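Local coordinates for protein TqaL (Neurospora crassa, PDB 7EEH) that binds an iron(III) ion and belongs to the 2OG-Fe dioxygenase family, whose members are built on the double-stranded beta-helix fold of the cupin clan, at residues B[91-96]-B[293-298]; B[145-150]-B[247-252]; B[154-159]-B[277-282]; B[161-166]-B[270-275]. The protein carries 1 engineered substitution. All coordinates share one frame; numbering follows the deposited sequence.

Interaction 1. Residues B[91-96]-B[293-298]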
# COMPACT_ATOMS: atom_id res chain seq x y z
N ARG B 91 19.85 -22.03 8.50
CA ARG B 91 20.98 -22.75 7.92
C ARG B 91 20.64 -24.22 7.77
O ARG B 91 19.81 -24.76 8.51
CB ARG B 91 22.26 -22.60 8.78
CG ARG B 91 22.36 -23.55 9.97
CD ARG B 91 23.64 -23.31 10.78
NE ARG B 91 23.82 -21.89 11.05
CZ ARG B 91 23.48 -21.30 12.19
NH1 ARG B 91 22.99 -22.02 13.19
NH2 ARG B 91 23.65 -20.00 12.32
N ARG B 92 21.28 -24.87 6.80
CA ARG B 92 21.13 -26.30 6.61
C ARG B 92 21.98 -27.03 7.64
O ARG B 92 23.16 -26.70 7.82
CB ARG B 92 21.55 -26.70 5.20
CG ARG B 92 21.49 -28.19 4.91
CD ARG B 92 20.06 -28.66 4.83
NE ARG B 92 19.95 -30.07 4.48
CZ ARG B 92 19.96 -30.53 3.24
NH1 ARG B 92 20.05 -29.69 2.22
NH2 ARG B 92 19.86 -31.83 3.01
N LEU B 93 21.39 -28.01 8.31
CA LEU B 93 22.10 -28.84 9.28
C LEU B 93 22.50 -30.17 8.65
O LEU B 93 21.92 -30.61 7.66
CB LEU B 93 21.24 -29.11 10.51
CG LEU B 93 20.70 -27.90 11.26
CD1 LEU B 93 19.79 -28.38 12.37
CD2 LEU B 93 21.85 -27.10 11.82
N GLU B 94 23.48 -30.82 9.27
CA GLU B 94 23.95 -32.12 8.81
C GLU B 94 22.85 -33.17 8.96
O GLU B 94 21.92 -33.03 9.77
CB GLU B 94 25.17 -32.56 9.62
CG GLU B 94 24.84 -32.80 11.09
CD GLU B 94 25.95 -33.52 11.84
OE1 GLU B 94 26.98 -33.82 11.22
OE2 GLU B 94 25.77 -33.77 13.05
N PHE B 95 22.98 -34.24 8.19
CA PHE B 95 22.11 -35.40 8.37
C PHE B 95 22.26 -35.93 9.79
O PHE B 95 23.37 -36.01 10.32
CB PHE B 95 22.45 -36.50 7.37
CG PHE B 95 21.66 -37.76 7.59
CD1 PHE B 95 20.34 -37.84 7.17
CD2 PHE B 95 22.21 -38.86 8.24
CE1 PHE B 95 19.59 -38.99 7.38
CE2 PHE B 95 21.47 -40.01 8.45
CZ PHE B 95 20.16 -40.07 8.01
N GLN B 96 21.13 -36.29 10.39
CA GLN B 96 21.11 -36.92 11.71
C GLN B 96 20.14 -38.10 11.66
O GLN B 96 18.94 -37.90 11.40
CB GLN B 96 20.71 -35.94 12.82
CG GLN B 96 20.92 -36.54 14.20
CD GLN B 96 20.61 -35.59 15.35
OE1 GLN B 96 20.34 -34.40 15.15
NE2 GLN B 96 20.68 -36.10 16.57
N ASP B 293 19.14 -33.15 19.54
CA ASP B 293 19.28 -32.66 18.18
C ASP B 293 20.70 -32.16 17.95
O ASP B 293 21.26 -31.44 18.78
CB ASP B 293 18.30 -31.52 17.93
CG ASP B 293 16.88 -31.97 18.07
OD1 ASP B 293 16.47 -32.83 17.27
OD2 ASP B 293 16.18 -31.47 18.98
N SER B 294 21.28 -32.54 16.83
CA SER B 294 22.58 -32.01 16.44
C SER B 294 22.36 -30.71 15.68
O SER B 294 21.50 -30.64 14.79
CB SER B 294 23.34 -33.01 15.57
OG SER B 294 24.20 -32.34 14.67
N PHE B 295 23.14 -29.69 16.01
CA PHE B 295 23.10 -28.43 15.29
C PHE B 295 24.34 -28.19 14.44
O PHE B 295 24.59 -27.06 14.00
CB PHE B 295 22.86 -27.27 16.26
CG PHE B 295 21.45 -27.23 16.80
CD1 PHE B 295 20.41 -26.72 16.02
CD2 PHE B 295 21.16 -27.74 18.05
CE1 PHE B 295 19.11 -26.70 16.50
CE2 PHE B 295 19.86 -27.73 18.55
CZ PHE B 295 18.84 -27.20 17.77
N ARG B 296 25.11 -29.24 14.18
CA ARG B 296 26.23 -29.12 13.26
C ARG B 296 25.72 -28.76 11.87
O ARG B 296 24.80 -29.41 11.36
CB ARG B 296 27.02 -30.43 13.22
CG ARG B 296 27.57 -30.81 14.59
CD ARG B 296 28.47 -32.04 14.54
NE ARG B 296 29.51 -31.90 13.52
CZ ARG B 296 30.61 -31.16 13.65
NH1 ARG B 296 30.82 -30.47 14.77
NH2 ARG B 296 31.49 -31.11 12.66
N PRO B 297 26.26 -27.73 11.24
CA PRO B 297 25.84 -27.40 9.88
C PRO B 297 26.29 -28.48 8.90
O PRO B 297 27.18 -29.29 9.18
CB PRO B 297 26.52 -26.06 9.59
CG PRO B 297 27.63 -25.98 10.59
CD PRO B 297 27.19 -26.73 11.79
N HIS B 298 25.63 -28.51 7.75
CA HIS B 298 25.91 -29.54 6.76
C HIS B 298 27.24 -29.23 6.09
O HIS B 298 27.47 -28.11 5.64
CB HIS B 298 24.79 -29.61 5.73
CG HIS B 298 24.69 -30.92 5.02
ND1 HIS B 298 25.69 -31.41 4.21
CD2 HIS B 298 23.69 -31.84 4.98
CE1 HIS B 298 25.32 -32.58 3.71
NE2 HIS B 298 24.11 -32.86 4.17

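Interaction 2. Residues B[145-150]-B[247-252]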
# COMPACT_ATOMS: atom_id res chain seq x y z
N GLN B 145 3.59 -17.02 21.27
CA GLN B 145 3.48 -17.89 22.45
C GLN B 145 2.52 -19.04 22.18
O GLN B 145 1.39 -18.84 21.71
CB GLN B 145 3.00 -17.08 23.66
CG GLN B 145 4.02 -16.07 24.17
CD GLN B 145 3.71 -15.58 25.58
OE1 GLN B 145 2.60 -15.74 26.08
NE2 GLN B 145 4.71 -14.99 26.23
N THR B 146 2.97 -20.27 22.47
CA THR B 146 2.17 -21.47 22.24
C THR B 146 2.27 -22.39 23.46
O THR B 146 3.06 -22.15 24.38
CB THR B 146 2.64 -22.25 21.00
OG1 THR B 146 4.02 -22.59 21.17
CG2 THR B 146 2.47 -21.44 19.74
N THR B 147 1.49 -23.47 23.42
CA THR B 147 1.60 -24.55 24.40
C THR B 147 2.97 -25.21 24.33
O THR B 147 3.44 -25.59 23.26
CB THR B 147 0.52 -25.59 24.14
OG1 THR B 147 -0.75 -24.94 24.08
CG2 THR B 147 0.50 -26.65 25.24
N HIS B 148 3.62 -25.38 25.49
CA HIS B 148 4.96 -25.95 25.53
C HIS B 148 4.91 -27.47 25.69
O HIS B 148 4.37 -27.97 26.68
CB HIS B 148 5.76 -25.31 26.66
CG HIS B 148 6.24 -23.93 26.33
ND1 HIS B 148 7.16 -23.26 27.10
CD2 HIS B 148 5.92 -23.11 25.30
CE1 HIS B 148 7.39 -22.07 26.56
NE2 HIS B 148 6.65 -21.96 25.47
N ARG B 149 5.46 -28.20 24.71
CA ARG B 149 5.58 -29.65 24.85
C ARG B 149 6.61 -29.95 25.93
O ARG B 149 7.72 -29.41 25.88
CB ARG B 149 6.02 -30.31 23.54
CG ARG B 149 4.99 -30.28 22.43
CD ARG B 149 5.35 -31.22 21.29
NE ARG B 149 4.44 -31.06 20.15
CZ ARG B 149 3.23 -31.59 20.10
NH1 ARG B 149 2.80 -32.32 21.12
NH2 ARG B 149 2.45 -31.38 19.05
N PRO B 150 6.29 -30.81 26.91
CA PRO B 150 7.25 -31.07 28.00
C PRO B 150 8.59 -31.61 27.54
O PRO B 150 9.60 -31.36 28.20
CB PRO B 150 6.51 -32.09 28.87
CG PRO B 150 5.08 -31.74 28.69
CD PRO B 150 4.96 -31.34 27.23
N VAL B 247 -0.61 -24.18 14.40
CA VAL B 247 0.04 -24.43 15.68
C VAL B 247 -0.22 -25.89 16.03
O VAL B 247 -1.35 -26.28 16.29
CB VAL B 247 -0.48 -23.49 16.78
CG1 VAL B 247 0.15 -23.86 18.16
CG2 VAL B 247 -0.19 -22.04 16.40
N ASP B 248 0.84 -26.71 16.01
CA ASP B 248 0.65 -28.16 16.02
C ASP B 248 0.26 -28.69 17.39
O ASP B 248 -0.28 -29.80 17.49
CB ASP B 248 1.94 -28.85 15.54
CG ASP B 248 1.79 -30.36 15.43
OD1 ASP B 248 0.88 -30.84 14.73
OD2 ASP B 248 2.60 -31.08 16.06
N THR B 249 0.53 -27.92 18.45
CA THR B 249 0.21 -28.30 19.81
C THR B 249 -1.21 -27.92 20.22
O THR B 249 -1.67 -28.37 21.27
CB THR B 249 1.20 -27.63 20.78
OG1 THR B 249 1.30 -26.24 20.45
CG2 THR B 249 2.57 -28.26 20.66
N GLU B 250 -1.91 -27.12 19.43
CA GLU B 250 -3.23 -26.66 19.82
C GLU B 250 -4.32 -27.05 18.84
O GLU B 250 -5.48 -26.72 19.07
CB GLU B 250 -3.23 -25.13 20.02
CG GLU B 250 -2.20 -24.69 21.03
CD GLU B 250 -1.96 -23.21 21.01
OE1 GLU B 250 -2.87 -22.48 20.55
OE2 GLU B 250 -0.86 -22.78 21.43
N ASN B 251 -3.96 -27.74 17.76
CA ASN B 251 -4.87 -28.28 16.75
C ASN B 251 -4.51 -29.72 16.49
O ASN B 251 -3.36 -30.12 16.69
CB ASN B 251 -4.77 -27.57 15.39
CG ASN B 251 -5.02 -26.10 15.47
OD1 ASN B 251 -6.17 -25.66 15.43
ND2 ASN B 251 -3.95 -25.31 15.57
N LYS B 252 -5.51 -30.53 16.18
CA LYS B 252 -5.27 -31.83 15.57
C LYS B 252 -5.64 -31.66 14.12
O LYS B 252 -6.36 -30.72 13.76
CB LYS B 252 -6.09 -32.96 16.23
CG LYS B 252 -5.60 -33.41 17.59
CD LYS B 252 -6.53 -34.40 18.29
CE LYS B 252 -6.06 -34.66 19.74
NZ LYS B 252 -7.02 -35.47 20.55
O HOH W 1 3.97 -25.16 20.58

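Interaction 3. Residues B[154-159]-B[277-282]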
# COMPACT_ATOMS: atom_id res chain seq x y z
N TYR B 154 12.15 -24.78 25.50
CA TYR B 154 11.73 -23.46 25.05
C TYR B 154 12.60 -22.34 25.59
O TYR B 154 12.33 -21.18 25.30
CB TYR B 154 10.25 -23.24 25.41
CG TYR B 154 9.37 -24.23 24.68
CD1 TYR B 154 9.19 -25.51 25.16
CD2 TYR B 154 8.78 -23.89 23.46
CE1 TYR B 154 8.41 -26.44 24.47
CE2 TYR B 154 8.01 -24.81 22.77
CZ TYR B 154 7.82 -26.08 23.27
OH TYR B 154 7.06 -27.00 22.58
N SER B 155 13.66 -22.66 26.33
CA SER B 155 14.65 -21.64 26.62
C SER B 155 15.62 -21.43 25.47
O SER B 155 16.34 -20.43 25.45
CB SER B 155 15.43 -22.00 27.89
OG SER B 155 16.11 -23.23 27.72
N SER B 156 15.62 -22.31 24.48
CA SER B 156 16.61 -22.21 23.42
C SER B 156 16.29 -21.04 22.49
O SER B 156 15.16 -20.56 22.42
CB SER B 156 16.67 -23.52 22.63
OG SER B 156 17.17 -23.30 21.32
N ASP B 157 17.32 -20.58 21.79
CA ASP B 157 17.19 -19.58 20.74
C ASP B 157 17.23 -20.18 19.34
O ASP B 157 17.34 -19.44 18.36
CB ASP B 157 18.29 -18.53 20.88
CG ASP B 157 19.69 -19.15 20.86
OD1 ASP B 157 19.83 -20.37 20.63
OD2 ASP B 157 20.66 -18.40 21.07
N LYS B 158 17.17 -21.51 19.23
CA LYS B 158 17.26 -22.23 17.97
C LYS B 158 16.04 -23.12 17.81
O LYS B 158 15.58 -23.73 18.78
CB LYS B 158 18.52 -23.11 17.91
CG LYS B 158 19.82 -22.35 17.69
CD LYS B 158 21.00 -23.07 18.36
CE LYS B 158 22.25 -22.18 18.40
NZ LYS B 158 21.99 -20.82 18.98
N TRP B 159 15.51 -23.19 16.59
CA TRP B 159 14.49 -24.17 16.24
C TRP B 159 15.06 -25.15 15.22
O TRP B 159 15.91 -24.79 14.41
CB TRP B 159 13.24 -23.53 15.62
CG TRP B 159 12.55 -22.41 16.36
CD1 TRP B 159 13.01 -21.14 16.52
CD2 TRP B 159 11.26 -22.45 16.97
NE1 TRP B 159 12.10 -20.40 17.23
CE2 TRP B 159 11.01 -21.17 17.52
CE3 TRP B 159 10.29 -23.45 17.13
CZ2 TRP B 159 9.85 -20.86 18.21
CZ3 TRP B 159 9.12 -23.15 17.82
CH2 TRP B 159 8.91 -21.86 18.35
N ARG B 277 10.08 -27.21 15.38
CA ARG B 277 9.92 -27.36 16.82
C ARG B 277 11.17 -26.87 17.55
O ARG B 277 12.24 -26.73 16.96
CB ARG B 277 9.64 -28.81 17.21
CG ARG B 277 10.77 -29.80 16.81
CD ARG B 277 10.62 -31.13 17.55
NE ARG B 277 11.56 -32.16 17.07
CZ ARG B 277 12.86 -32.16 17.32
NH1 ARG B 277 13.42 -31.20 18.06
NH2 ARG B 277 13.63 -33.14 16.86
N ARG B 278 11.00 -26.59 18.85
CA ARG B 278 12.14 -26.36 19.72
C ARG B 278 12.93 -27.67 19.88
O ARG B 278 12.37 -28.76 19.70
CB ARG B 278 11.69 -25.83 21.09
CG ARG B 278 10.98 -24.45 21.04
CD ARG B 278 11.94 -23.37 20.58
NE ARG B 278 11.64 -22.03 21.08
CZ ARG B 278 12.30 -20.94 20.69
NH1 ARG B 278 13.28 -21.05 19.79
NH2 ARG B 278 12.00 -19.74 21.17
N PRO B 279 14.22 -27.59 20.21
CA PRO B 279 15.02 -28.81 20.34
C PRO B 279 14.58 -29.66 21.52
O PRO B 279 13.93 -29.19 22.46
CB PRO B 279 16.45 -28.30 20.54
CG PRO B 279 16.29 -26.91 21.05
CD PRO B 279 15.02 -26.37 20.44
N VAL B 280 14.95 -30.94 21.46
CA VAL B 280 14.67 -31.85 22.57
C VAL B 280 15.46 -31.43 23.80
O VAL B 280 16.62 -31.02 23.71
CB VAL B 280 14.98 -33.29 22.16
CG1 VAL B 280 14.74 -34.25 23.32
CG2 VAL B 280 14.13 -33.70 20.96
N LYS B 281 14.82 -31.54 24.97
CA LYS B 281 15.42 -31.13 26.23
C LYS B 281 16.42 -32.17 26.72
O LYS B 281 16.12 -33.36 26.78
CB LYS B 281 14.32 -30.92 27.29
CG LYS B 281 14.62 -29.86 28.34
CD LYS B 281 13.61 -29.91 29.50
CE LYS B 281 12.20 -30.12 28.98
NZ LYS B 281 11.09 -29.56 29.83
N LYS B 282 17.63 -31.69 27.08
CA LYS B 282 18.68 -32.52 27.67
C LYS B 282 18.20 -33.28 28.88
O LYS B 282 18.65 -34.42 29.13
CB LYS B 282 19.86 -31.64 28.07

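Interaction 4. Residues B[161-166]-B[270-275]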
# COMPACT_ATOMS: atom_id res chain seq x y z
N CYS B 161 13.92 -27.26 12.01
CA CYS B 161 12.89 -27.34 10.99
C CYS B 161 13.22 -28.51 10.09
O CYS B 161 14.21 -28.46 9.34
CB CYS B 161 12.78 -26.05 10.20
SG CYS B 161 11.61 -26.16 8.82
N THR B 162 12.43 -29.57 10.16
CA THR B 162 12.58 -30.71 9.26
C THR B 162 11.67 -30.49 8.06
O THR B 162 10.45 -30.38 8.21
CB THR B 162 12.25 -32.03 9.95
OG1 THR B 162 12.93 -32.09 11.20
CG2 THR B 162 12.74 -33.19 9.10
N LEU B 163 12.27 -30.40 6.88
CA LEU B 163 11.56 -30.09 5.65
C LEU B 163 11.52 -31.31 4.73
O LEU B 163 12.58 -31.85 4.39
CB LEU B 163 12.21 -28.91 4.93
CG LEU B 163 11.28 -28.69 3.73
CD1 LEU B 163 10.36 -27.53 3.84
CD2 LEU B 163 12.04 -28.75 2.39
N PHE B 164 10.32 -31.72 4.32
CA PHE B 164 10.14 -32.77 3.32
C PHE B 164 9.57 -32.17 2.04
O PHE B 164 8.56 -31.46 2.06
CB PHE B 164 9.18 -33.86 3.81
CG PHE B 164 9.77 -34.76 4.85
CD1 PHE B 164 9.88 -34.34 6.15
CD2 PHE B 164 10.20 -36.04 4.51
CE1 PHE B 164 10.42 -35.17 7.12
CE2 PHE B 164 10.74 -36.87 5.48
CZ PHE B 164 10.85 -36.44 6.78
N ASN B 165 10.20 -32.50 0.92
CA ASN B 165 9.63 -32.25 -0.40
C ASN B 165 9.07 -33.59 -0.86
O ASN B 165 9.82 -34.56 -1.01
CB ASN B 165 10.71 -31.71 -1.33
CG ASN B 165 10.19 -31.33 -2.70
OD1 ASN B 165 8.99 -31.46 -3.00
ND2 ASN B 165 11.08 -30.84 -3.53
N LEU B 166 7.75 -33.67 -1.03
CA LEU B 166 7.05 -34.95 -1.09
C LEU B 166 6.10 -35.00 -2.27
O LEU B 166 5.23 -34.13 -2.41
CB LEU B 166 6.28 -35.20 0.23
CG LEU B 166 5.25 -36.34 0.26
CD1 LEU B 166 5.94 -37.67 0.08
CD2 LEU B 166 4.45 -36.34 1.53
N ASP B 270 2.39 -32.61 -5.22
CA ASP B 270 3.72 -32.19 -4.78
C ASP B 270 3.59 -31.14 -3.68
O ASP B 270 2.98 -30.10 -3.89
CB ASP B 270 4.52 -31.63 -5.95
CG ASP B 270 4.63 -32.61 -7.12
OD1 ASP B 270 4.50 -33.83 -6.88
OD2 ASP B 270 4.83 -32.16 -8.26
N MSE B 271 4.21 -31.42 -2.53
CA MSE B 271 4.15 -30.55 -1.34
C MSE B 271 5.54 -30.21 -0.82
O MSE B 271 6.48 -31.00 -0.99
CB MSE B 271 3.38 -31.22 -0.20
CG MSE B 271 1.93 -31.60 -0.48
SE MSE B 271 0.82 -30.12 -1.08
CE MSE B 271 0.65 -29.30 0.71
N LEU B 272 5.67 -29.06 -0.17
CA LEU B 272 6.73 -28.84 0.80
C LEU B 272 6.09 -28.90 2.19
O LEU B 272 5.08 -28.23 2.42
CB LEU B 272 7.42 -27.49 0.58
CG LEU B 272 8.17 -27.33 -0.75
CD1 LEU B 272 8.59 -25.89 -0.96
CD2 LEU B 272 9.38 -28.28 -0.80
N ILE B 273 6.64 -29.72 3.08
CA ILE B 273 6.10 -29.89 4.42
C ILE B 273 7.18 -29.51 5.42
O ILE B 273 8.23 -30.16 5.49
CB ILE B 273 5.61 -31.33 4.66
CG1 ILE B 273 4.56 -31.71 3.61
CG2 ILE B 273 5.03 -31.46 6.07
CD1 ILE B 273 4.23 -33.17 3.59
N PHE B 274 6.94 -28.43 6.18
CA PHE B 274 7.88 -27.89 7.15
C PHE B 274 7.40 -28.27 8.55
O PHE B 274 6.33 -27.83 8.96
CB PHE B 274 7.98 -26.35 7.07
CG PHE B 274 8.29 -25.79 5.69
CD1 PHE B 274 7.33 -25.77 4.70
CD2 PHE B 274 9.53 -25.22 5.43
CE1 PHE B 274 7.60 -25.24 3.44
CE2 PHE B 274 9.82 -24.67 4.18
CZ PHE B 274 8.85 -24.68 3.18
N PHE B 275 8.20 -29.07 9.27
CA PHE B 275 7.91 -29.43 10.66
C PHE B 275 8.89 -28.69 11.55
O PHE B 275 10.08 -29.05 11.58
CB PHE B 275 8.04 -30.93 10.92
CG PHE B 275 7.12 -31.81 10.12
CD1 PHE B 275 5.78 -31.91 10.43
CD2 PHE B 275 7.63 -32.63 9.11
CE1 PHE B 275 4.95 -32.79 9.73
CE2 PHE B 275 6.80 -33.50 8.40
CZ PHE B 275 5.46 -33.58 8.72
O HOH W 2 11.44 -31.08 13.16

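Interaction 1. Residues B[91-96]-B[293-298]
A single beta bridge, Leu93 with Pro297, joins the chain leaving strand 89-92 to the loop that runs toward strand 304-306. Two backbone bonds flank it. Glu94 N donates to Arg296 O at 2.8 Å, nearly straight (171°) and in the carbonyl plane, while His298 N reaches Arg92 O at 3.1 Å from above its carbonyl plane. Beyond the bridge, side chains take over. The CG of Glu94 sits in the crowded position between its backbone N and carbonyl carbon (chi1 65°), and from there the extended chain carries OE2 to the hydroxyl of Ser294; the Ser294 OG to Glu94 OE2 bond, 2.7 Å, uses the anti lone pair of the carboxylate. The same OG accepts a hydrogen bond from Arg296 N, two residues on, at 3.3 Å, which makes an ST turn. On the carboxylate's other branch, Glu94 OE1 lies in the guanidinium plane of Arg296, a long salt bridge of 3.9 Å to NE. Gln96, fully extended, brings its OE1 to Ser294 N at 2.7 Å, the donor standing above the amide carbonyl plane. The His298 ring meets Leu93 O at its edge through CD2, its NE2 being held by Glu119. Ser294 is thus gripped through both N and OG within an isolated beta bridge, continued by an ST turn, where strand 89-92 runs out next to the edge strand 304-306.

Interaction 2. Residues B[145-150]-B[247-252]
Arg149 and Glu250 reach across this contact in opposite senses, one from each loop. The chain of Arg149 is extended from CG to NE and lays one face of its guanidinium over the methyl of Thr249, with CG2 3.4 Å from NE. At the edge of the same group, Arg149 NH2 meets Asp248 OD2 at 3.0 Å, a salt bridge whose hydrogen bond is bent (131°) and weak; the two planes are 55° apart. Glu250 OE2 answers from the other loop, accepting from Thr147 N at 3.2 Å on its anti lone pair and, weakly, from Thr147 OG1. Between the two loops a water donates to Thr147 O and accepts from Thr146 OG1 (2.6 Å) and Thr249 OG1 (2.9 Å), so three polar atoms share one bridge. Thr146 CG2 rests on Val247 CG1, 3.7 Å away. Further out, Glu250 N to Val247 O closes a type I turn over 247-250, and Asn251 ND2 adds a second bond to the same oxygen, on a lone pair in its plane. Val188 holds both charged partners, its O taking Arg149 NE and its N giving to Asp248 OD2, while Arg32 pairs with Glu250 OE1. Asp248 OD1 accepts from the backbone N of Asp186, an iron ligand. Asp248 is thus a second-shell residue that probably helps position Asp186, which with His184 and His253 forms the facial triad of this iron family.

Interaction 3. Residues B[154-159]-B[277-282]
Two nitrogens, Trp159 NE1 and Arg278 NH1, stand only 2.9 Å apart; both are donors, so this is no hydrogen bond, and the close approach accompanies a flat stack. The guanidinium of Arg278 lies flat on the indole, with the planes 17° apart and the group centres 3.8 Å from each other. CZ makes an off-centre cation-pi contact with the five-membered ring, and NH1 lies over the same indole face. Arg278 CD sits squarely over the six-membered ring, 3.7 Å from its centroid, in a CH-pi contact. The bend at chi2 (-65°) folds the side chain so that it follows the indole. On the opposite face of the guanidinium, Ser156 O approaches CZ at 3.4 Å; its angle to NH1 is too poor for a hydrogen bond, yet its partial negative charge would probably favour the cation there. Tyr154 closes the side: Arg278 CG touches Tyr154 CD2 at 3.3 Å, and Arg278 CB lies over the ring, which stands steeply to the guanidinium (78°). Ser156 OG forms an ST turn by accepting from Lys158 N, and Pro279 CD packs on Lys158 O at 3.2 Å. Asp189 joins the parts, accepting from Tyr154 OH and Arg278 N. The cluster sits where strand 158-170 begins beside the end of strand 267-277; strand 74-84 flanks it through Phe83, and Phe85 beyond that strand meets the indole steeply.

Interaction 4. Residues B[161-166]-B[270-275]
From its CB, which lies 3.7 Å from Thr162 O, the Phe275 side chain runs out beside the neighbouring strand. Its CG is anti to the carbonyl carbon (chi1 -61°), a setting that swings CD2 back to the same Thr162 O and carries CE2 to 3.9 Å from Phe164 CD1, which meets the Phe275 ring at its edge. One face of the ring rests on Ile273 CG2 of its own strand. The ring also touches Asp186 and a bound 2-amino-2-hydroxymethyl-propane-1,3-diol, and lies about 5 Å from the iron. Leu166 CD2 and Ile273 CD1, 3.8 Å apart, extend this apolar surface.

The strands carrying it run antiparallel, their directions 164° apart. Hydrogen-bonded pairs Thr162 with Phe275, Phe164 with Ile273 and Leu166 with Met271 (selenomethionine) put these side chains on the face of Phe275, the side chain near the iron, each pair closing a ring of two N-H to O bonds; Ile273 N to Phe164 O is 2.8 Å and in the carbonyl plane. A water spans Thr162 OG1 and Phe275 O, donating to the latter. Leu163, Asn165, Leu272 and Phe274 face the other way, with Cys161 SG at the edge of the Phe274 ring; Leu163, Leu272 and Phe274 touch helix 128-141. One sheet surface at the metal pocket and the other backed by a helix is consistent with the major sheet of a double-stranded beta-helix, as in iron/2OG dioxygenases.

From the N terminus, interaction 1 opens first, at residues 91-96, and closes last, at 293-298, so its long loop encloses the other three. Interaction 2 opens next at 145-150 and closes at 247-252. Residues 154-159 and 161-166 begin before that closure, while their partners 277-282 and 270-275 follow it, so interactions 3 and 4 both cross interaction 2; interaction 4 lies within interaction 3, sharing strand 158-170, with partners on and just beyond strand 267-277. Interaction 3 touches interaction 1 through the Arg277-Asp293 salt bridge and interaction 2 through Tyr154 OH and Arg149 N. Together they tie the main sheet to its edge loops and to the turn next to the iron site.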